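Long-range contacts in putative curved DNA-binding protein (Chaetomium thermophilum var. thermophilum DSM 1495, PDB 4IPA), which is an Arx1 protein of the methionine aminopeptidase-like M24 family, probably acts in ribosome biogenesis and may bind DNA: residues Lys28-Ala33 with Thr357-Pro362; Lys75-Gly80 with Ala122-Tyr127; Ala206-Ile211 with Thr372-Glu377. All blocks are in the same frame, centred on the assembly; numbering follows the deposited sequence.

Contact 1. Residues Lys28-Ala33 with Thr357-Pro362; sequences KYKTAA and TRIGGP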
loop_
_atom_site.group_PDB
_atom_site.type_symbol
_atom_site.label_atom_id
_atom_site.label_comp_id
_atom_site.label_asym_id
_atom_site.label_seq_id
_atom_site.Cartn_x
_atom_site.Cartn_y
_atom_site.Cartn_z
ATOM N N LYS A 28 -3.022 17.084 -9.029
ATOM C CA LYS A 28 -3.853 16.712 -7.888
ATOM C C LYS A 28 -3.322 15.450 -7.211
ATOM O O LYS A 28 -3.255 15.385 -5.989
ATOM C CB LYS A 28 -5.319 16.553 -8.316
ATOM C CG LYS A 28 -6.016 17.893 -8.578
ATOM C CD LYS A 28 -7.341 17.744 -9.322
ATOM C CE LYS A 28 -8.024 19.111 -9.463
ATOM N NZ LYS A 28 -9.184 19.080 -10.400
ATOM N N TYR A 29 -2.947 14.451 -8.011
ATOM C CA TYR A 29 -2.221 13.301 -7.492
ATOM C C TYR A 29 -0.983 13.776 -6.753
ATOM O O TYR A 29 -0.712 13.337 -5.643
ATOM C CB TYR A 29 -1.804 12.367 -8.620
ATOM C CG TYR A 29 -2.850 11.364 -9.022
ATOM C CD1 TYR A 29 -3.252 10.367 -8.146
ATOM C CD2 TYR A 29 -3.414 11.390 -10.284
ATOM C CE1 TYR A 29 -4.189 9.449 -8.510
ATOM C CE2 TYR A 29 -4.362 10.465 -10.660
ATOM C CZ TYR A 29 -4.744 9.503 -9.763
ATOM O OH TYR A 29 -5.676 8.580 -10.121
ATOM N N LYS A 30 -0.236 14.691 -7.362
ATOM C CA LYS A 30 0.999 15.171 -6.739
ATOM C C LYS A 30 0.758 15.918 -5.423
ATOM O O LYS A 30 1.546 15.806 -4.483
ATOM C CB LYS A 30 1.808 16.050 -7.701
ATOM C CG LYS A 30 3.090 16.600 -7.092
ATOM C CD LYS A 30 4.179 15.533 -7.073
ATOM C CE LYS A 30 5.399 15.991 -6.296
ATOM N NZ LYS A 30 6.274 14.838 -5.975
ATOM N N THR A 31 -0.320 16.690 -5.353
ATOM C CA THR A 31 -0.643 17.378 -4.112
ATOM C C THR A 31 -0.943 16.347 -3.030
ATOM O O THR A 31 -0.518 16.485 -1.887
ATOM C CB THR A 31 -1.882 18.276 -4.254
ATOM O OG1 THR A 31 -1.732 19.140 -5.379
ATOM C CG2 THR A 31 -2.047 19.114 -2.999
ATOM N N ALA A 32 -1.702 15.321 -3.406
ATOM C CA ALA A 32 -1.994 14.217 -2.506
ATOM C C ALA A 32 -0.727 13.503 -2.026
ATOM O O ALA A 32 -0.611 13.181 -0.857
ATOM C CB ALA A 32 -2.942 13.230 -3.173
ATOM N N ALA A 33 0.208 13.253 -2.938
ATOM C CA ALA A 33 1.453 12.573 -2.615
ATOM C C ALA A 33 2.296 13.359 -1.617
ATOM O O ALA A 33 2.831 12.798 -0.675
ATOM C CB ALA A 33 2.254 12.321 -3.880
ATOM N N THR A 357 7.025 7.269 -13.138
ATOM C CA THR A 357 7.338 8.239 -12.088
ATOM C C THR A 357 6.670 7.861 -10.767
ATOM O O THR A 357 5.469 7.541 -10.727
ATOM C CB THR A 357 6.808 9.643 -12.468
ATOM O OG1 THR A 357 7.285 9.996 -13.765
ATOM C CG2 THR A 357 7.279 10.696 -11.463
ATOM N N ARG A 358 7.433 7.921 -9.681
ATOM C CA ARG A 358 6.879 7.657 -8.353
ATOM C C ARG A 358 6.252 8.940 -7.814
ATOM O O ARG A 358 6.944 9.785 -7.259
ATOM C CB ARG A 358 7.960 7.156 -7.387
ATOM C CG ARG A 358 8.803 6.002 -7.921
ATOM C CD ARG A 358 9.804 5.454 -6.868
ATOM N NE ARG A 358 10.966 4.843 -7.524
ATOM C CZ ARG A 358 11.506 3.670 -7.208
ATOM N NH1 ARG A 358 11.003 2.942 -6.221
ATOM N NH2 ARG A 358 12.569 3.224 -7.877
ATOM N N ILE A 359 4.949 9.101 -8.001
ATOM C CA ILE A 359 4.281 10.308 -7.536
ATOM C C ILE A 359 4.397 10.394 -6.020
ATOM O O ILE A 359 4.715 11.442 -5.460
ATOM C CB ILE A 359 2.786 10.280 -7.885
ATOM C CG1 ILE A 359 2.581 9.842 -9.334
ATOM C CG2 ILE A 359 2.139 11.627 -7.612
ATOM C CD1 ILE A 359 1.109 9.595 -9.679
ATOM N N GLY A 360 4.125 9.269 -5.372
ATOM C CA GLY A 360 4.058 9.203 -3.924
ATOM C C GLY A 360 4.427 7.826 -3.416
ATOM O O GLY A 360 3.882 6.801 -3.849
ATOM N N GLY A 361 5.379 7.795 -2.499
ATOM C CA GLY A 361 5.801 6.540 -1.936
ATOM C C GLY A 361 6.700 6.789 -0.761
ATOM O O GLY A 361 6.923 7.936 -0.372
ATOM N N PRO A 362 7.231 5.703 -0.203
ATOM C CA PRO A 362 8.159 5.694 0.931
ATOM C C PRO A 362 9.498 6.295 0.528
ATOM O O PRO A 362 9.838 6.300 -0.665
ATOM C CB PRO A 362 8.325 4.202 1.227
ATOM C CG PRO A 362 8.103 3.548 -0.126
ATOM C CD PRO A 362 6.992 4.353 -0.740
HETATM O O HOH W 1 6.992 12.635 -8.084
#
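Ile359 lies against one side of the helical turn Tyr29-Ala33, and its branches supply most of what the strand side contributes. From CB, one branch goes to CG2, which is anti to the backbone N and meets the CB of Ala33 at 3.8 Å, the CA of Lys30 at 3.8 Å, the carbonyl O of Tyr29 at 3.9 Å and, more loosely, the CB of Tyr29. The other branch passes through CG1, beside the backbone N (chi1 -46°), and ends in CD1, anti to CA, which comes within 4.2 Å of Tyr29 CB and lies obliquely to the Tyr29 ring. A branched aliphatic residue suits this place because one methyl rests between Tyr29, Lys30 and Ala33 of the helix while the other follows the base of the tyrosine.

Ala33 is small for good reason. Its CB is 3.1 Å from Ile359 O and 3.6 Å from Gly360 CA, a tight fit, and a CB on Gly360 would run into it, which explains the glycine. At the solvent side the Lys30 chain bends at chi2 (78°), and NZ gives a hydrogen bond of 3.1 Å to a water that in turn donates to Arg358 O, so the lysine reaches the strand indirectly.

Ile359 and Gly360 both face Thr348 of strand 342-352 as a classic beta bulge, and Glu37, farther along helix 23-46, accepts from Gly361 N. Helix 23-46 packs on the edge strand 355-360 of the five-stranded sheet, while Ala32 and Ala33 of the same helix also touch Thr129 of strand 127-136.

Contact 2. Residues Lys75-Gly80 with Ala122-Tyr127; sequences KKTNKG and AQIDGY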
loop_
_atom_site.group_PDB
_atom_site.type_symbol
_atom_site.label_atom_id
_atom_site.label_comp_id
_atom_site.label_asym_id
_atom_site.label_seq_id
_atom_site.Cartn_x
_atom_site.Cartn_y
_atom_site.Cartn_z
ATOM N N LYS A 75 -12.902 27.382 -3.217
ATOM C CA LYS A 75 -13.926 26.559 -3.853
ATOM C C LYS A 75 -14.354 25.341 -3.032
ATOM O O LYS A 75 -13.918 25.140 -1.889
ATOM C CB LYS A 75 -13.482 26.111 -5.256
ATOM C CG LYS A 75 -13.188 27.255 -6.222
ATOM C CD LYS A 75 -13.224 26.787 -7.670
ATOM C CE LYS A 75 -13.208 27.972 -8.627
ATOM N NZ LYS A 75 -13.413 27.563 -10.044
ATOM N N LYS A 76 -15.224 24.543 -3.640
ATOM C CA LYS A 76 -15.765 23.343 -3.024
ATOM C C LYS A 76 -15.062 22.107 -3.562
ATOM O O LYS A 76 -15.709 21.119 -3.901
ATOM C CB LYS A 76 -17.263 23.236 -3.318
ATOM C CG LYS A 76 -18.163 23.775 -2.217
ATOM C CD LYS A 76 -19.607 23.876 -2.701
ATOM C CE LYS A 76 -20.541 24.348 -1.594
ATOM N NZ LYS A 76 -21.973 24.282 -2.014
ATOM N N THR A 77 -13.738 22.174 -3.652
ATOM C CA THR A 77 -12.956 21.060 -4.169
ATOM C C THR A 77 -12.936 19.904 -3.170
ATOM O O THR A 77 -12.362 20.039 -2.090
ATOM C CB THR A 77 -11.503 21.485 -4.471
ATOM O OG1 THR A 77 -11.496 22.566 -5.416
ATOM C CG2 THR A 77 -10.713 20.308 -5.039
ATOM N N ASN A 78 -13.570 18.787 -3.529
ATOM C CA ASN A 78 -13.551 17.574 -2.704
ATOM C C ASN A 78 -12.131 17.135 -2.386
ATOM O O ASN A 78 -11.224 17.301 -3.202
ATOM C CB ASN A 78 -14.276 16.424 -3.404
ATOM C CG ASN A 78 -15.730 16.748 -3.714
ATOM O OD1 ASN A 78 -16.441 17.328 -2.884
ATOM N ND2 ASN A 78 -16.178 16.384 -4.919
ATOM N N LYS A 79 -11.942 16.572 -1.202
ATOM C CA LYS A 79 -10.633 16.102 -0.779
ATOM C C LYS A 79 -10.812 15.358 0.531
ATOM O O LYS A 79 -11.833 15.521 1.190
ATOM C CB LYS A 79 -9.692 17.285 -0.580
ATOM C CG LYS A 79 -10.082 18.151 0.595
ATOM C CD LYS A 79 -9.367 19.487 0.583
ATOM C CE LYS A 79 -9.884 20.381 1.708
ATOM N NZ LYS A 79 -9.107 21.630 1.821
ATOM N N GLY A 80 -9.829 14.541 0.903
ATOM C CA GLY A 80 -9.915 13.756 2.120
ATOM C C GLY A 80 -8.854 12.668 2.188
ATOM O O GLY A 80 -7.829 12.759 1.510
ATOM N N ALA A 122 -3.612 10.396 1.184
ATOM C CA ALA A 122 -4.527 11.495 0.949
ATOM C C ALA A 122 -5.113 11.468 -0.454
ATOM O O ALA A 122 -4.666 10.725 -1.334
ATOM C CB ALA A 122 -3.834 12.836 1.184
ATOM N N GLN A 123 -6.060 12.373 -0.662
ATOM C CA GLN A 123 -7.004 12.306 -1.753
ATOM C C GLN A 123 -7.405 13.749 -2.122
ATOM O O GLN A 123 -7.911 14.483 -1.269
ATOM C CB GLN A 123 -8.194 11.522 -1.198
ATOM C CG GLN A 123 -9.282 11.252 -2.094
ATOM C CD GLN A 123 -10.216 12.417 -2.226
ATOM O OE1 GLN A 123 -10.134 13.157 -3.201
ATOM N NE2 GLN A 123 -11.138 12.580 -1.256
ATOM N N ILE A 124 -7.154 14.164 -3.365
ATOM C CA ILE A 124 -7.653 15.463 -3.861
ATOM C C ILE A 124 -8.523 15.328 -5.112
ATOM O O ILE A 124 -8.055 14.870 -6.150
ATOM C CB ILE A 124 -6.530 16.493 -4.174
ATOM C CG1 ILE A 124 -5.897 17.023 -2.894
ATOM C CG2 ILE A 124 -7.116 17.696 -4.931
ATOM C CD1 ILE A 124 -4.677 16.296 -2.512
ATOM N N ASP A 125 -9.775 15.763 -5.002
ATOM C CA ASP A 125 -10.757 15.716 -6.082
ATOM C C ASP A 125 -10.897 14.320 -6.664
ATOM O O ASP A 125 -11.078 14.155 -7.870
ATOM C CB ASP A 125 -10.440 16.733 -7.182
ATOM C CG ASP A 125 -11.584 16.883 -8.196
ATOM O OD1 ASP A 125 -12.765 16.789 -7.800
ATOM O OD2 ASP A 125 -11.303 17.106 -9.393
ATOM N N GLY A 126 -10.803 13.318 -5.793
ATOM C CA GLY A 126 -11.010 11.936 -6.172
ATOM C C GLY A 126 -9.751 11.261 -6.668
ATOM O O GLY A 126 -9.791 10.111 -7.084
ATOM N N TYR A 127 -8.630 11.974 -6.628
ATOM C CA TYR A 127 -7.353 11.393 -7.039
ATOM C C TYR A 127 -6.475 11.126 -5.815
ATOM O O TYR A 127 -5.946 12.051 -5.183
ATOM C CB TYR A 127 -6.649 12.277 -8.088
ATOM C CG TYR A 127 -7.543 12.535 -9.296
ATOM C CD1 TYR A 127 -7.843 11.512 -10.188
ATOM C CD2 TYR A 127 -8.127 13.778 -9.508
ATOM C CE1 TYR A 127 -8.671 11.722 -11.278
ATOM C CE2 TYR A 127 -8.970 14.005 -10.604
ATOM C CZ TYR A 127 -9.235 12.973 -11.480
ATOM O OH TYR A 127 -10.068 13.173 -12.559
HETATM O O HOH W 2 -14.051 18.686 -6.304
#
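Gly80 and Gln123 face each other as an antiparallel hydrogen-bonded pair, with Gly80 N donating to Gln123 O at 2.9 Å. Next to them Lys79 and Ile124 form a non-hydrogen-bonded pair, where Lys79 CA approaches Gln123 O at 3.2 Å in a CA-H...O contact. One residue on, Asp125 N donates to Asn78 O at 2.8 Å, from above the carbonyl plane (41° out of it). Thr77 adds its methyl: CG2, anti to the backbone N, meets Asp125 CB at 4.2 Å, the two side chains crossing at about a right angle.

Gln123 leaves the sheet on the face where a Gly80 side chain would lie, and there its amide folds back over the neighbouring backbone. NE2 is 3.3 Å from Lys79 C, and a CB on Gly80 would lie close against it, so glycine eases the fit. At the other end OE1 accepts from Gly126 N at 2.7 Å. An alanine at Gln123 would probably leave Gly126 N without this acceptor and open a gap over the Lys79-Gly80 peptide.

The Gly126 N to Gln123 OE1 bond braces a type I' turn from Ile124 to Tyr127, the two-residue connection of the beta hairpin formed by strands 115-124 and 127-136; strand 79-88 extends the hairpin to a three-stranded antiparallel sheet. At Gly126 (phi 88°) a side chain would jam against the carbonyl O of Asp125, so glycine is the residue that fits.

Farther out, a water takes the Asn78 N hydrogen and donates to Asp125 OD1 at 2.7 Å, while OD2 of that aspartate forms a salt bridge with Lys28. The Lys79 amine turns away to the carbonyls of Leu68 and Val71. Ile124, on the other face of the sheet from Gln123, packs beneath Thr31 and Ala32 of helix 23-46.

Contact 3. Residues Ala206-Ile211 with Thr372-Glu377; sequences AYDCNI and TDKKIE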
loop_
_atom_site.group_PDB
_atom_site.type_symbol
_atom_site.label_atom_id
_atom_site.label_comp_id
_atom_site.label_asym_id
_atom_site.label_seq_id
_atom_site.Cartn_x
_atom_site.Cartn_y
_atom_site.Cartn_z
ATOM N N ALA A 206 16.158 -15.450 -3.298
ATOM C CA ALA A 206 17.591 -15.168 -3.185
ATOM C C ALA A 206 17.918 -14.743 -1.761
ATOM O O ALA A 206 19.069 -14.752 -1.331
ATOM C CB ALA A 206 18.018 -14.097 -4.181
ATOM N N TYR A 207 16.886 -14.374 -1.022
ATOM C CA TYR A 207 17.077 -13.932 0.339
ATOM C C TYR A 207 16.391 -14.905 1.295
ATOM O O TYR A 207 16.190 -14.595 2.469
ATOM C CB TYR A 207 16.546 -12.512 0.514
ATOM C CG TYR A 207 17.401 -11.450 -0.163
ATOM C CD1 TYR A 207 18.579 -11.007 0.422
ATOM C CD2 TYR A 207 17.024 -10.888 -1.383
ATOM C CE1 TYR A 207 19.354 -10.033 -0.182
ATOM C CE2 TYR A 207 17.800 -9.923 -2.000
ATOM C CZ TYR A 207 18.963 -9.501 -1.398
ATOM O OH TYR A 207 19.744 -8.542 -2.000
ATOM N N ASP A 208 16.048 -16.085 0.783
ATOM C CA ASP A 208 15.299 -17.071 1.559
ATOM C C ASP A 208 14.019 -16.491 2.188
ATOM O O ASP A 208 13.596 -16.892 3.279
ATOM C CB ASP A 208 16.196 -17.732 2.623
ATOM C CG ASP A 208 17.319 -18.567 2.005
ATOM O OD1 ASP A 208 17.225 -18.923 0.814
ATOM O OD2 ASP A 208 18.296 -18.877 2.711
ATOM N N CYS A 209 13.399 -15.548 1.492
ATOM C CA CYS A 209 12.093 -15.058 1.913
ATOM C C CYS A 209 11.030 -15.475 0.910
ATOM O O CYS A 209 11.351 -16.018 -0.148
ATOM C CB CYS A 209 12.119 -13.551 2.048
ATOM S SG CYS A 209 13.137 -13.042 3.411
ATOM N N ASN A 210 9.767 -15.236 1.245
ATOM C CA ASN A 210 8.694 -15.538 0.310
ATOM C C ASN A 210 7.799 -14.327 0.036
ATOM O O ASN A 210 7.572 -13.489 0.921
ATOM C CB ASN A 210 7.861 -16.711 0.817
ATOM C CG ASN A 210 8.580 -18.031 0.682
ATOM O OD1 ASN A 210 8.772 -18.515 -0.425
ATOM N ND2 ASN A 210 8.966 -18.632 1.811
ATOM N N ILE A 211 7.283 -14.247 -1.186
ATOM C CA ILE A 211 6.322 -13.204 -1.531
ATOM C C ILE A 211 5.029 -13.484 -0.791
ATOM O O ILE A 211 4.579 -14.628 -0.739
ATOM C CB ILE A 211 6.021 -13.173 -3.059
ATOM C CG1 ILE A 211 7.274 -12.796 -3.846
ATOM C CG2 ILE A 211 4.901 -12.173 -3.373
ATOM C CD1 ILE A 211 7.761 -11.440 -3.525
ATOM N N THR A 372 24.221 -8.482 5.212
ATOM C CA THR A 372 23.939 -9.878 4.911
ATOM C C THR A 372 24.904 -10.397 3.859
ATOM O O THR A 372 25.488 -9.614 3.110
ATOM C CB THR A 372 22.484 -10.088 4.414
ATOM O OG1 THR A 372 22.314 -11.455 4.047
ATOM C CG2 THR A 372 22.193 -9.230 3.179
ATOM N N ASP A 373 25.056 -11.717 3.800
ATOM C CA ASP A 373 25.883 -12.333 2.773
ATOM C C ASP A 373 25.056 -12.640 1.535
ATOM O O ASP A 373 25.601 -12.808 0.445
ATOM C CB ASP A 373 26.558 -13.603 3.303
ATOM C CG ASP A 373 27.572 -13.307 4.392
ATOM O OD1 ASP A 373 28.251 -12.253 4.300
ATOM O OD2 ASP A 373 27.682 -14.114 5.345
ATOM N N LYS A 374 23.740 -12.702 1.701
ATOM C CA LYS A 374 22.869 -13.048 0.584
ATOM C C LYS A 374 22.833 -11.974 -0.502
ATOM O O LYS A 374 23.004 -10.777 -0.241
ATOM C CB LYS A 374 21.473 -13.409 1.076
ATOM C CG LYS A 374 21.546 -14.378 2.233
ATOM C CD LYS A 374 20.302 -15.208 2.392
ATOM C CE LYS A 374 20.544 -16.207 3.515
ATOM N NZ LYS A 374 19.316 -16.941 3.915
ATOM N N LYS A 375 22.632 -12.430 -1.731
ATOM C CA LYS A 375 22.716 -11.575 -2.896
ATOM C C LYS A 375 21.909 -12.214 -4.013
ATOM O O LYS A 375 21.838 -13.440 -4.116
ATOM C CB LYS A 375 24.178 -11.437 -3.327
ATOM C CG LYS A 375 24.458 -10.232 -4.203
ATOM C CD LYS A 375 25.935 -10.122 -4.560
ATOM C CE LYS A 375 26.213 -8.812 -5.299
ATOM N NZ LYS A 375 27.627 -8.709 -5.765
ATOM N N ILE A 376 21.288 -11.386 -4.844
ATOM C CA ILE A 376 20.643 -11.895 -6.044
ATOM C C ILE A 376 21.708 -12.265 -7.061
ATOM O O ILE A 376 22.574 -11.450 -7.379
ATOM C CB ILE A 376 19.748 -10.853 -6.691
ATOM C CG1 ILE A 376 18.607 -10.475 -5.742
ATOM C CG2 ILE A 376 19.227 -11.379 -8.025
ATOM C CD1 ILE A 376 17.746 -9.353 -6.260
ATOM N N GLU A 377 21.634 -13.482 -7.586
ATOM C CA GLU A 377 22.624 -13.926 -8.557
ATOM C C GLU A 377 22.024 -14.279 -9.916
ATOM O O GLU A 377 22.738 -14.363 -10.909
ATOM C CB GLU A 377 23.444 -15.081 -7.981
ATOM C CG GLU A 377 24.392 -14.599 -6.887
ATOM C CD GLU A 377 25.026 -15.720 -6.093
ATOM O OE1 GLU A 377 24.728 -16.903 -6.366
ATOM O OE2 GLU A 377 25.831 -15.411 -5.188
HETATM O O HOH W 3 20.938 -8.435 -4.597
HETATM O O HOH W 4 21.951 -7.983 -1.019
#
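Tyr207 and Ile376 make an apolar contact, the ring carbon CE2 lying 3.9 Å from Ile376 CG1, with the side chains crossing at about a right angle. Ala206 CB joins the same CG1 at 4.0 Å. Across the ring from CE2, CD1 meets Lys374 CB at 3.8 Å. Tyrosine and lysine run past each other in opposite directions: Lys374 CG stands anti to the carbonyl carbon (chi1 -48°), and the extended chain passes Ala206 O and Tyr207 CA to bring NZ to Asp208.

Lys374 NZ and Asp208 OD2 form a salt bridge, modelled so short that its exact length is doubtful. Asp208, with positive phi, is the C-prime residue of the Schellman motif closing helix 193-205.

Water-mediated bonds hold the phenol. Tyr207 OH is 2.9 Å from a water that accepts from Ile376 N, and a second water, in the ring plane, also bonds Tyr207 OH and donates to Lys374 O. Thr372 OG1 accepts from Lys374 N at 3.0 Å, an ST turn, and is itself hydrogen-bonded to Asp152 OD1.

Arg149 brings a like charge near Lys374 NZ; Asp208, with Asp152 as a long, weak second partner, probably offsets it and keeps the lysine laid across this helix end.

Overall arrangement
Contacts 1 and 2 are neighbours, their centres 14 Å apart, and share helix 23-46: it meets the edge strand 355-360 in contact 1 and lies over Ile124 of contact 2. They touch directly through Lys28 and Asp125, and Tyr29 with Tyr127. Contact 3 is remote, 30 Å from contact 1 and 41 Å from contact 2 between centres, across the chain's middle from the latter. Contacts 1 and 3 both reach the five-stranded sheet, at strand 355-360 and at the approach to strand 210-220. Along the chain contact 2 is nested inside contact 1, whereas contacts 1 and 3 interlace, so the C-terminal part is tied back to both the N-terminal helix and the middle of the chain.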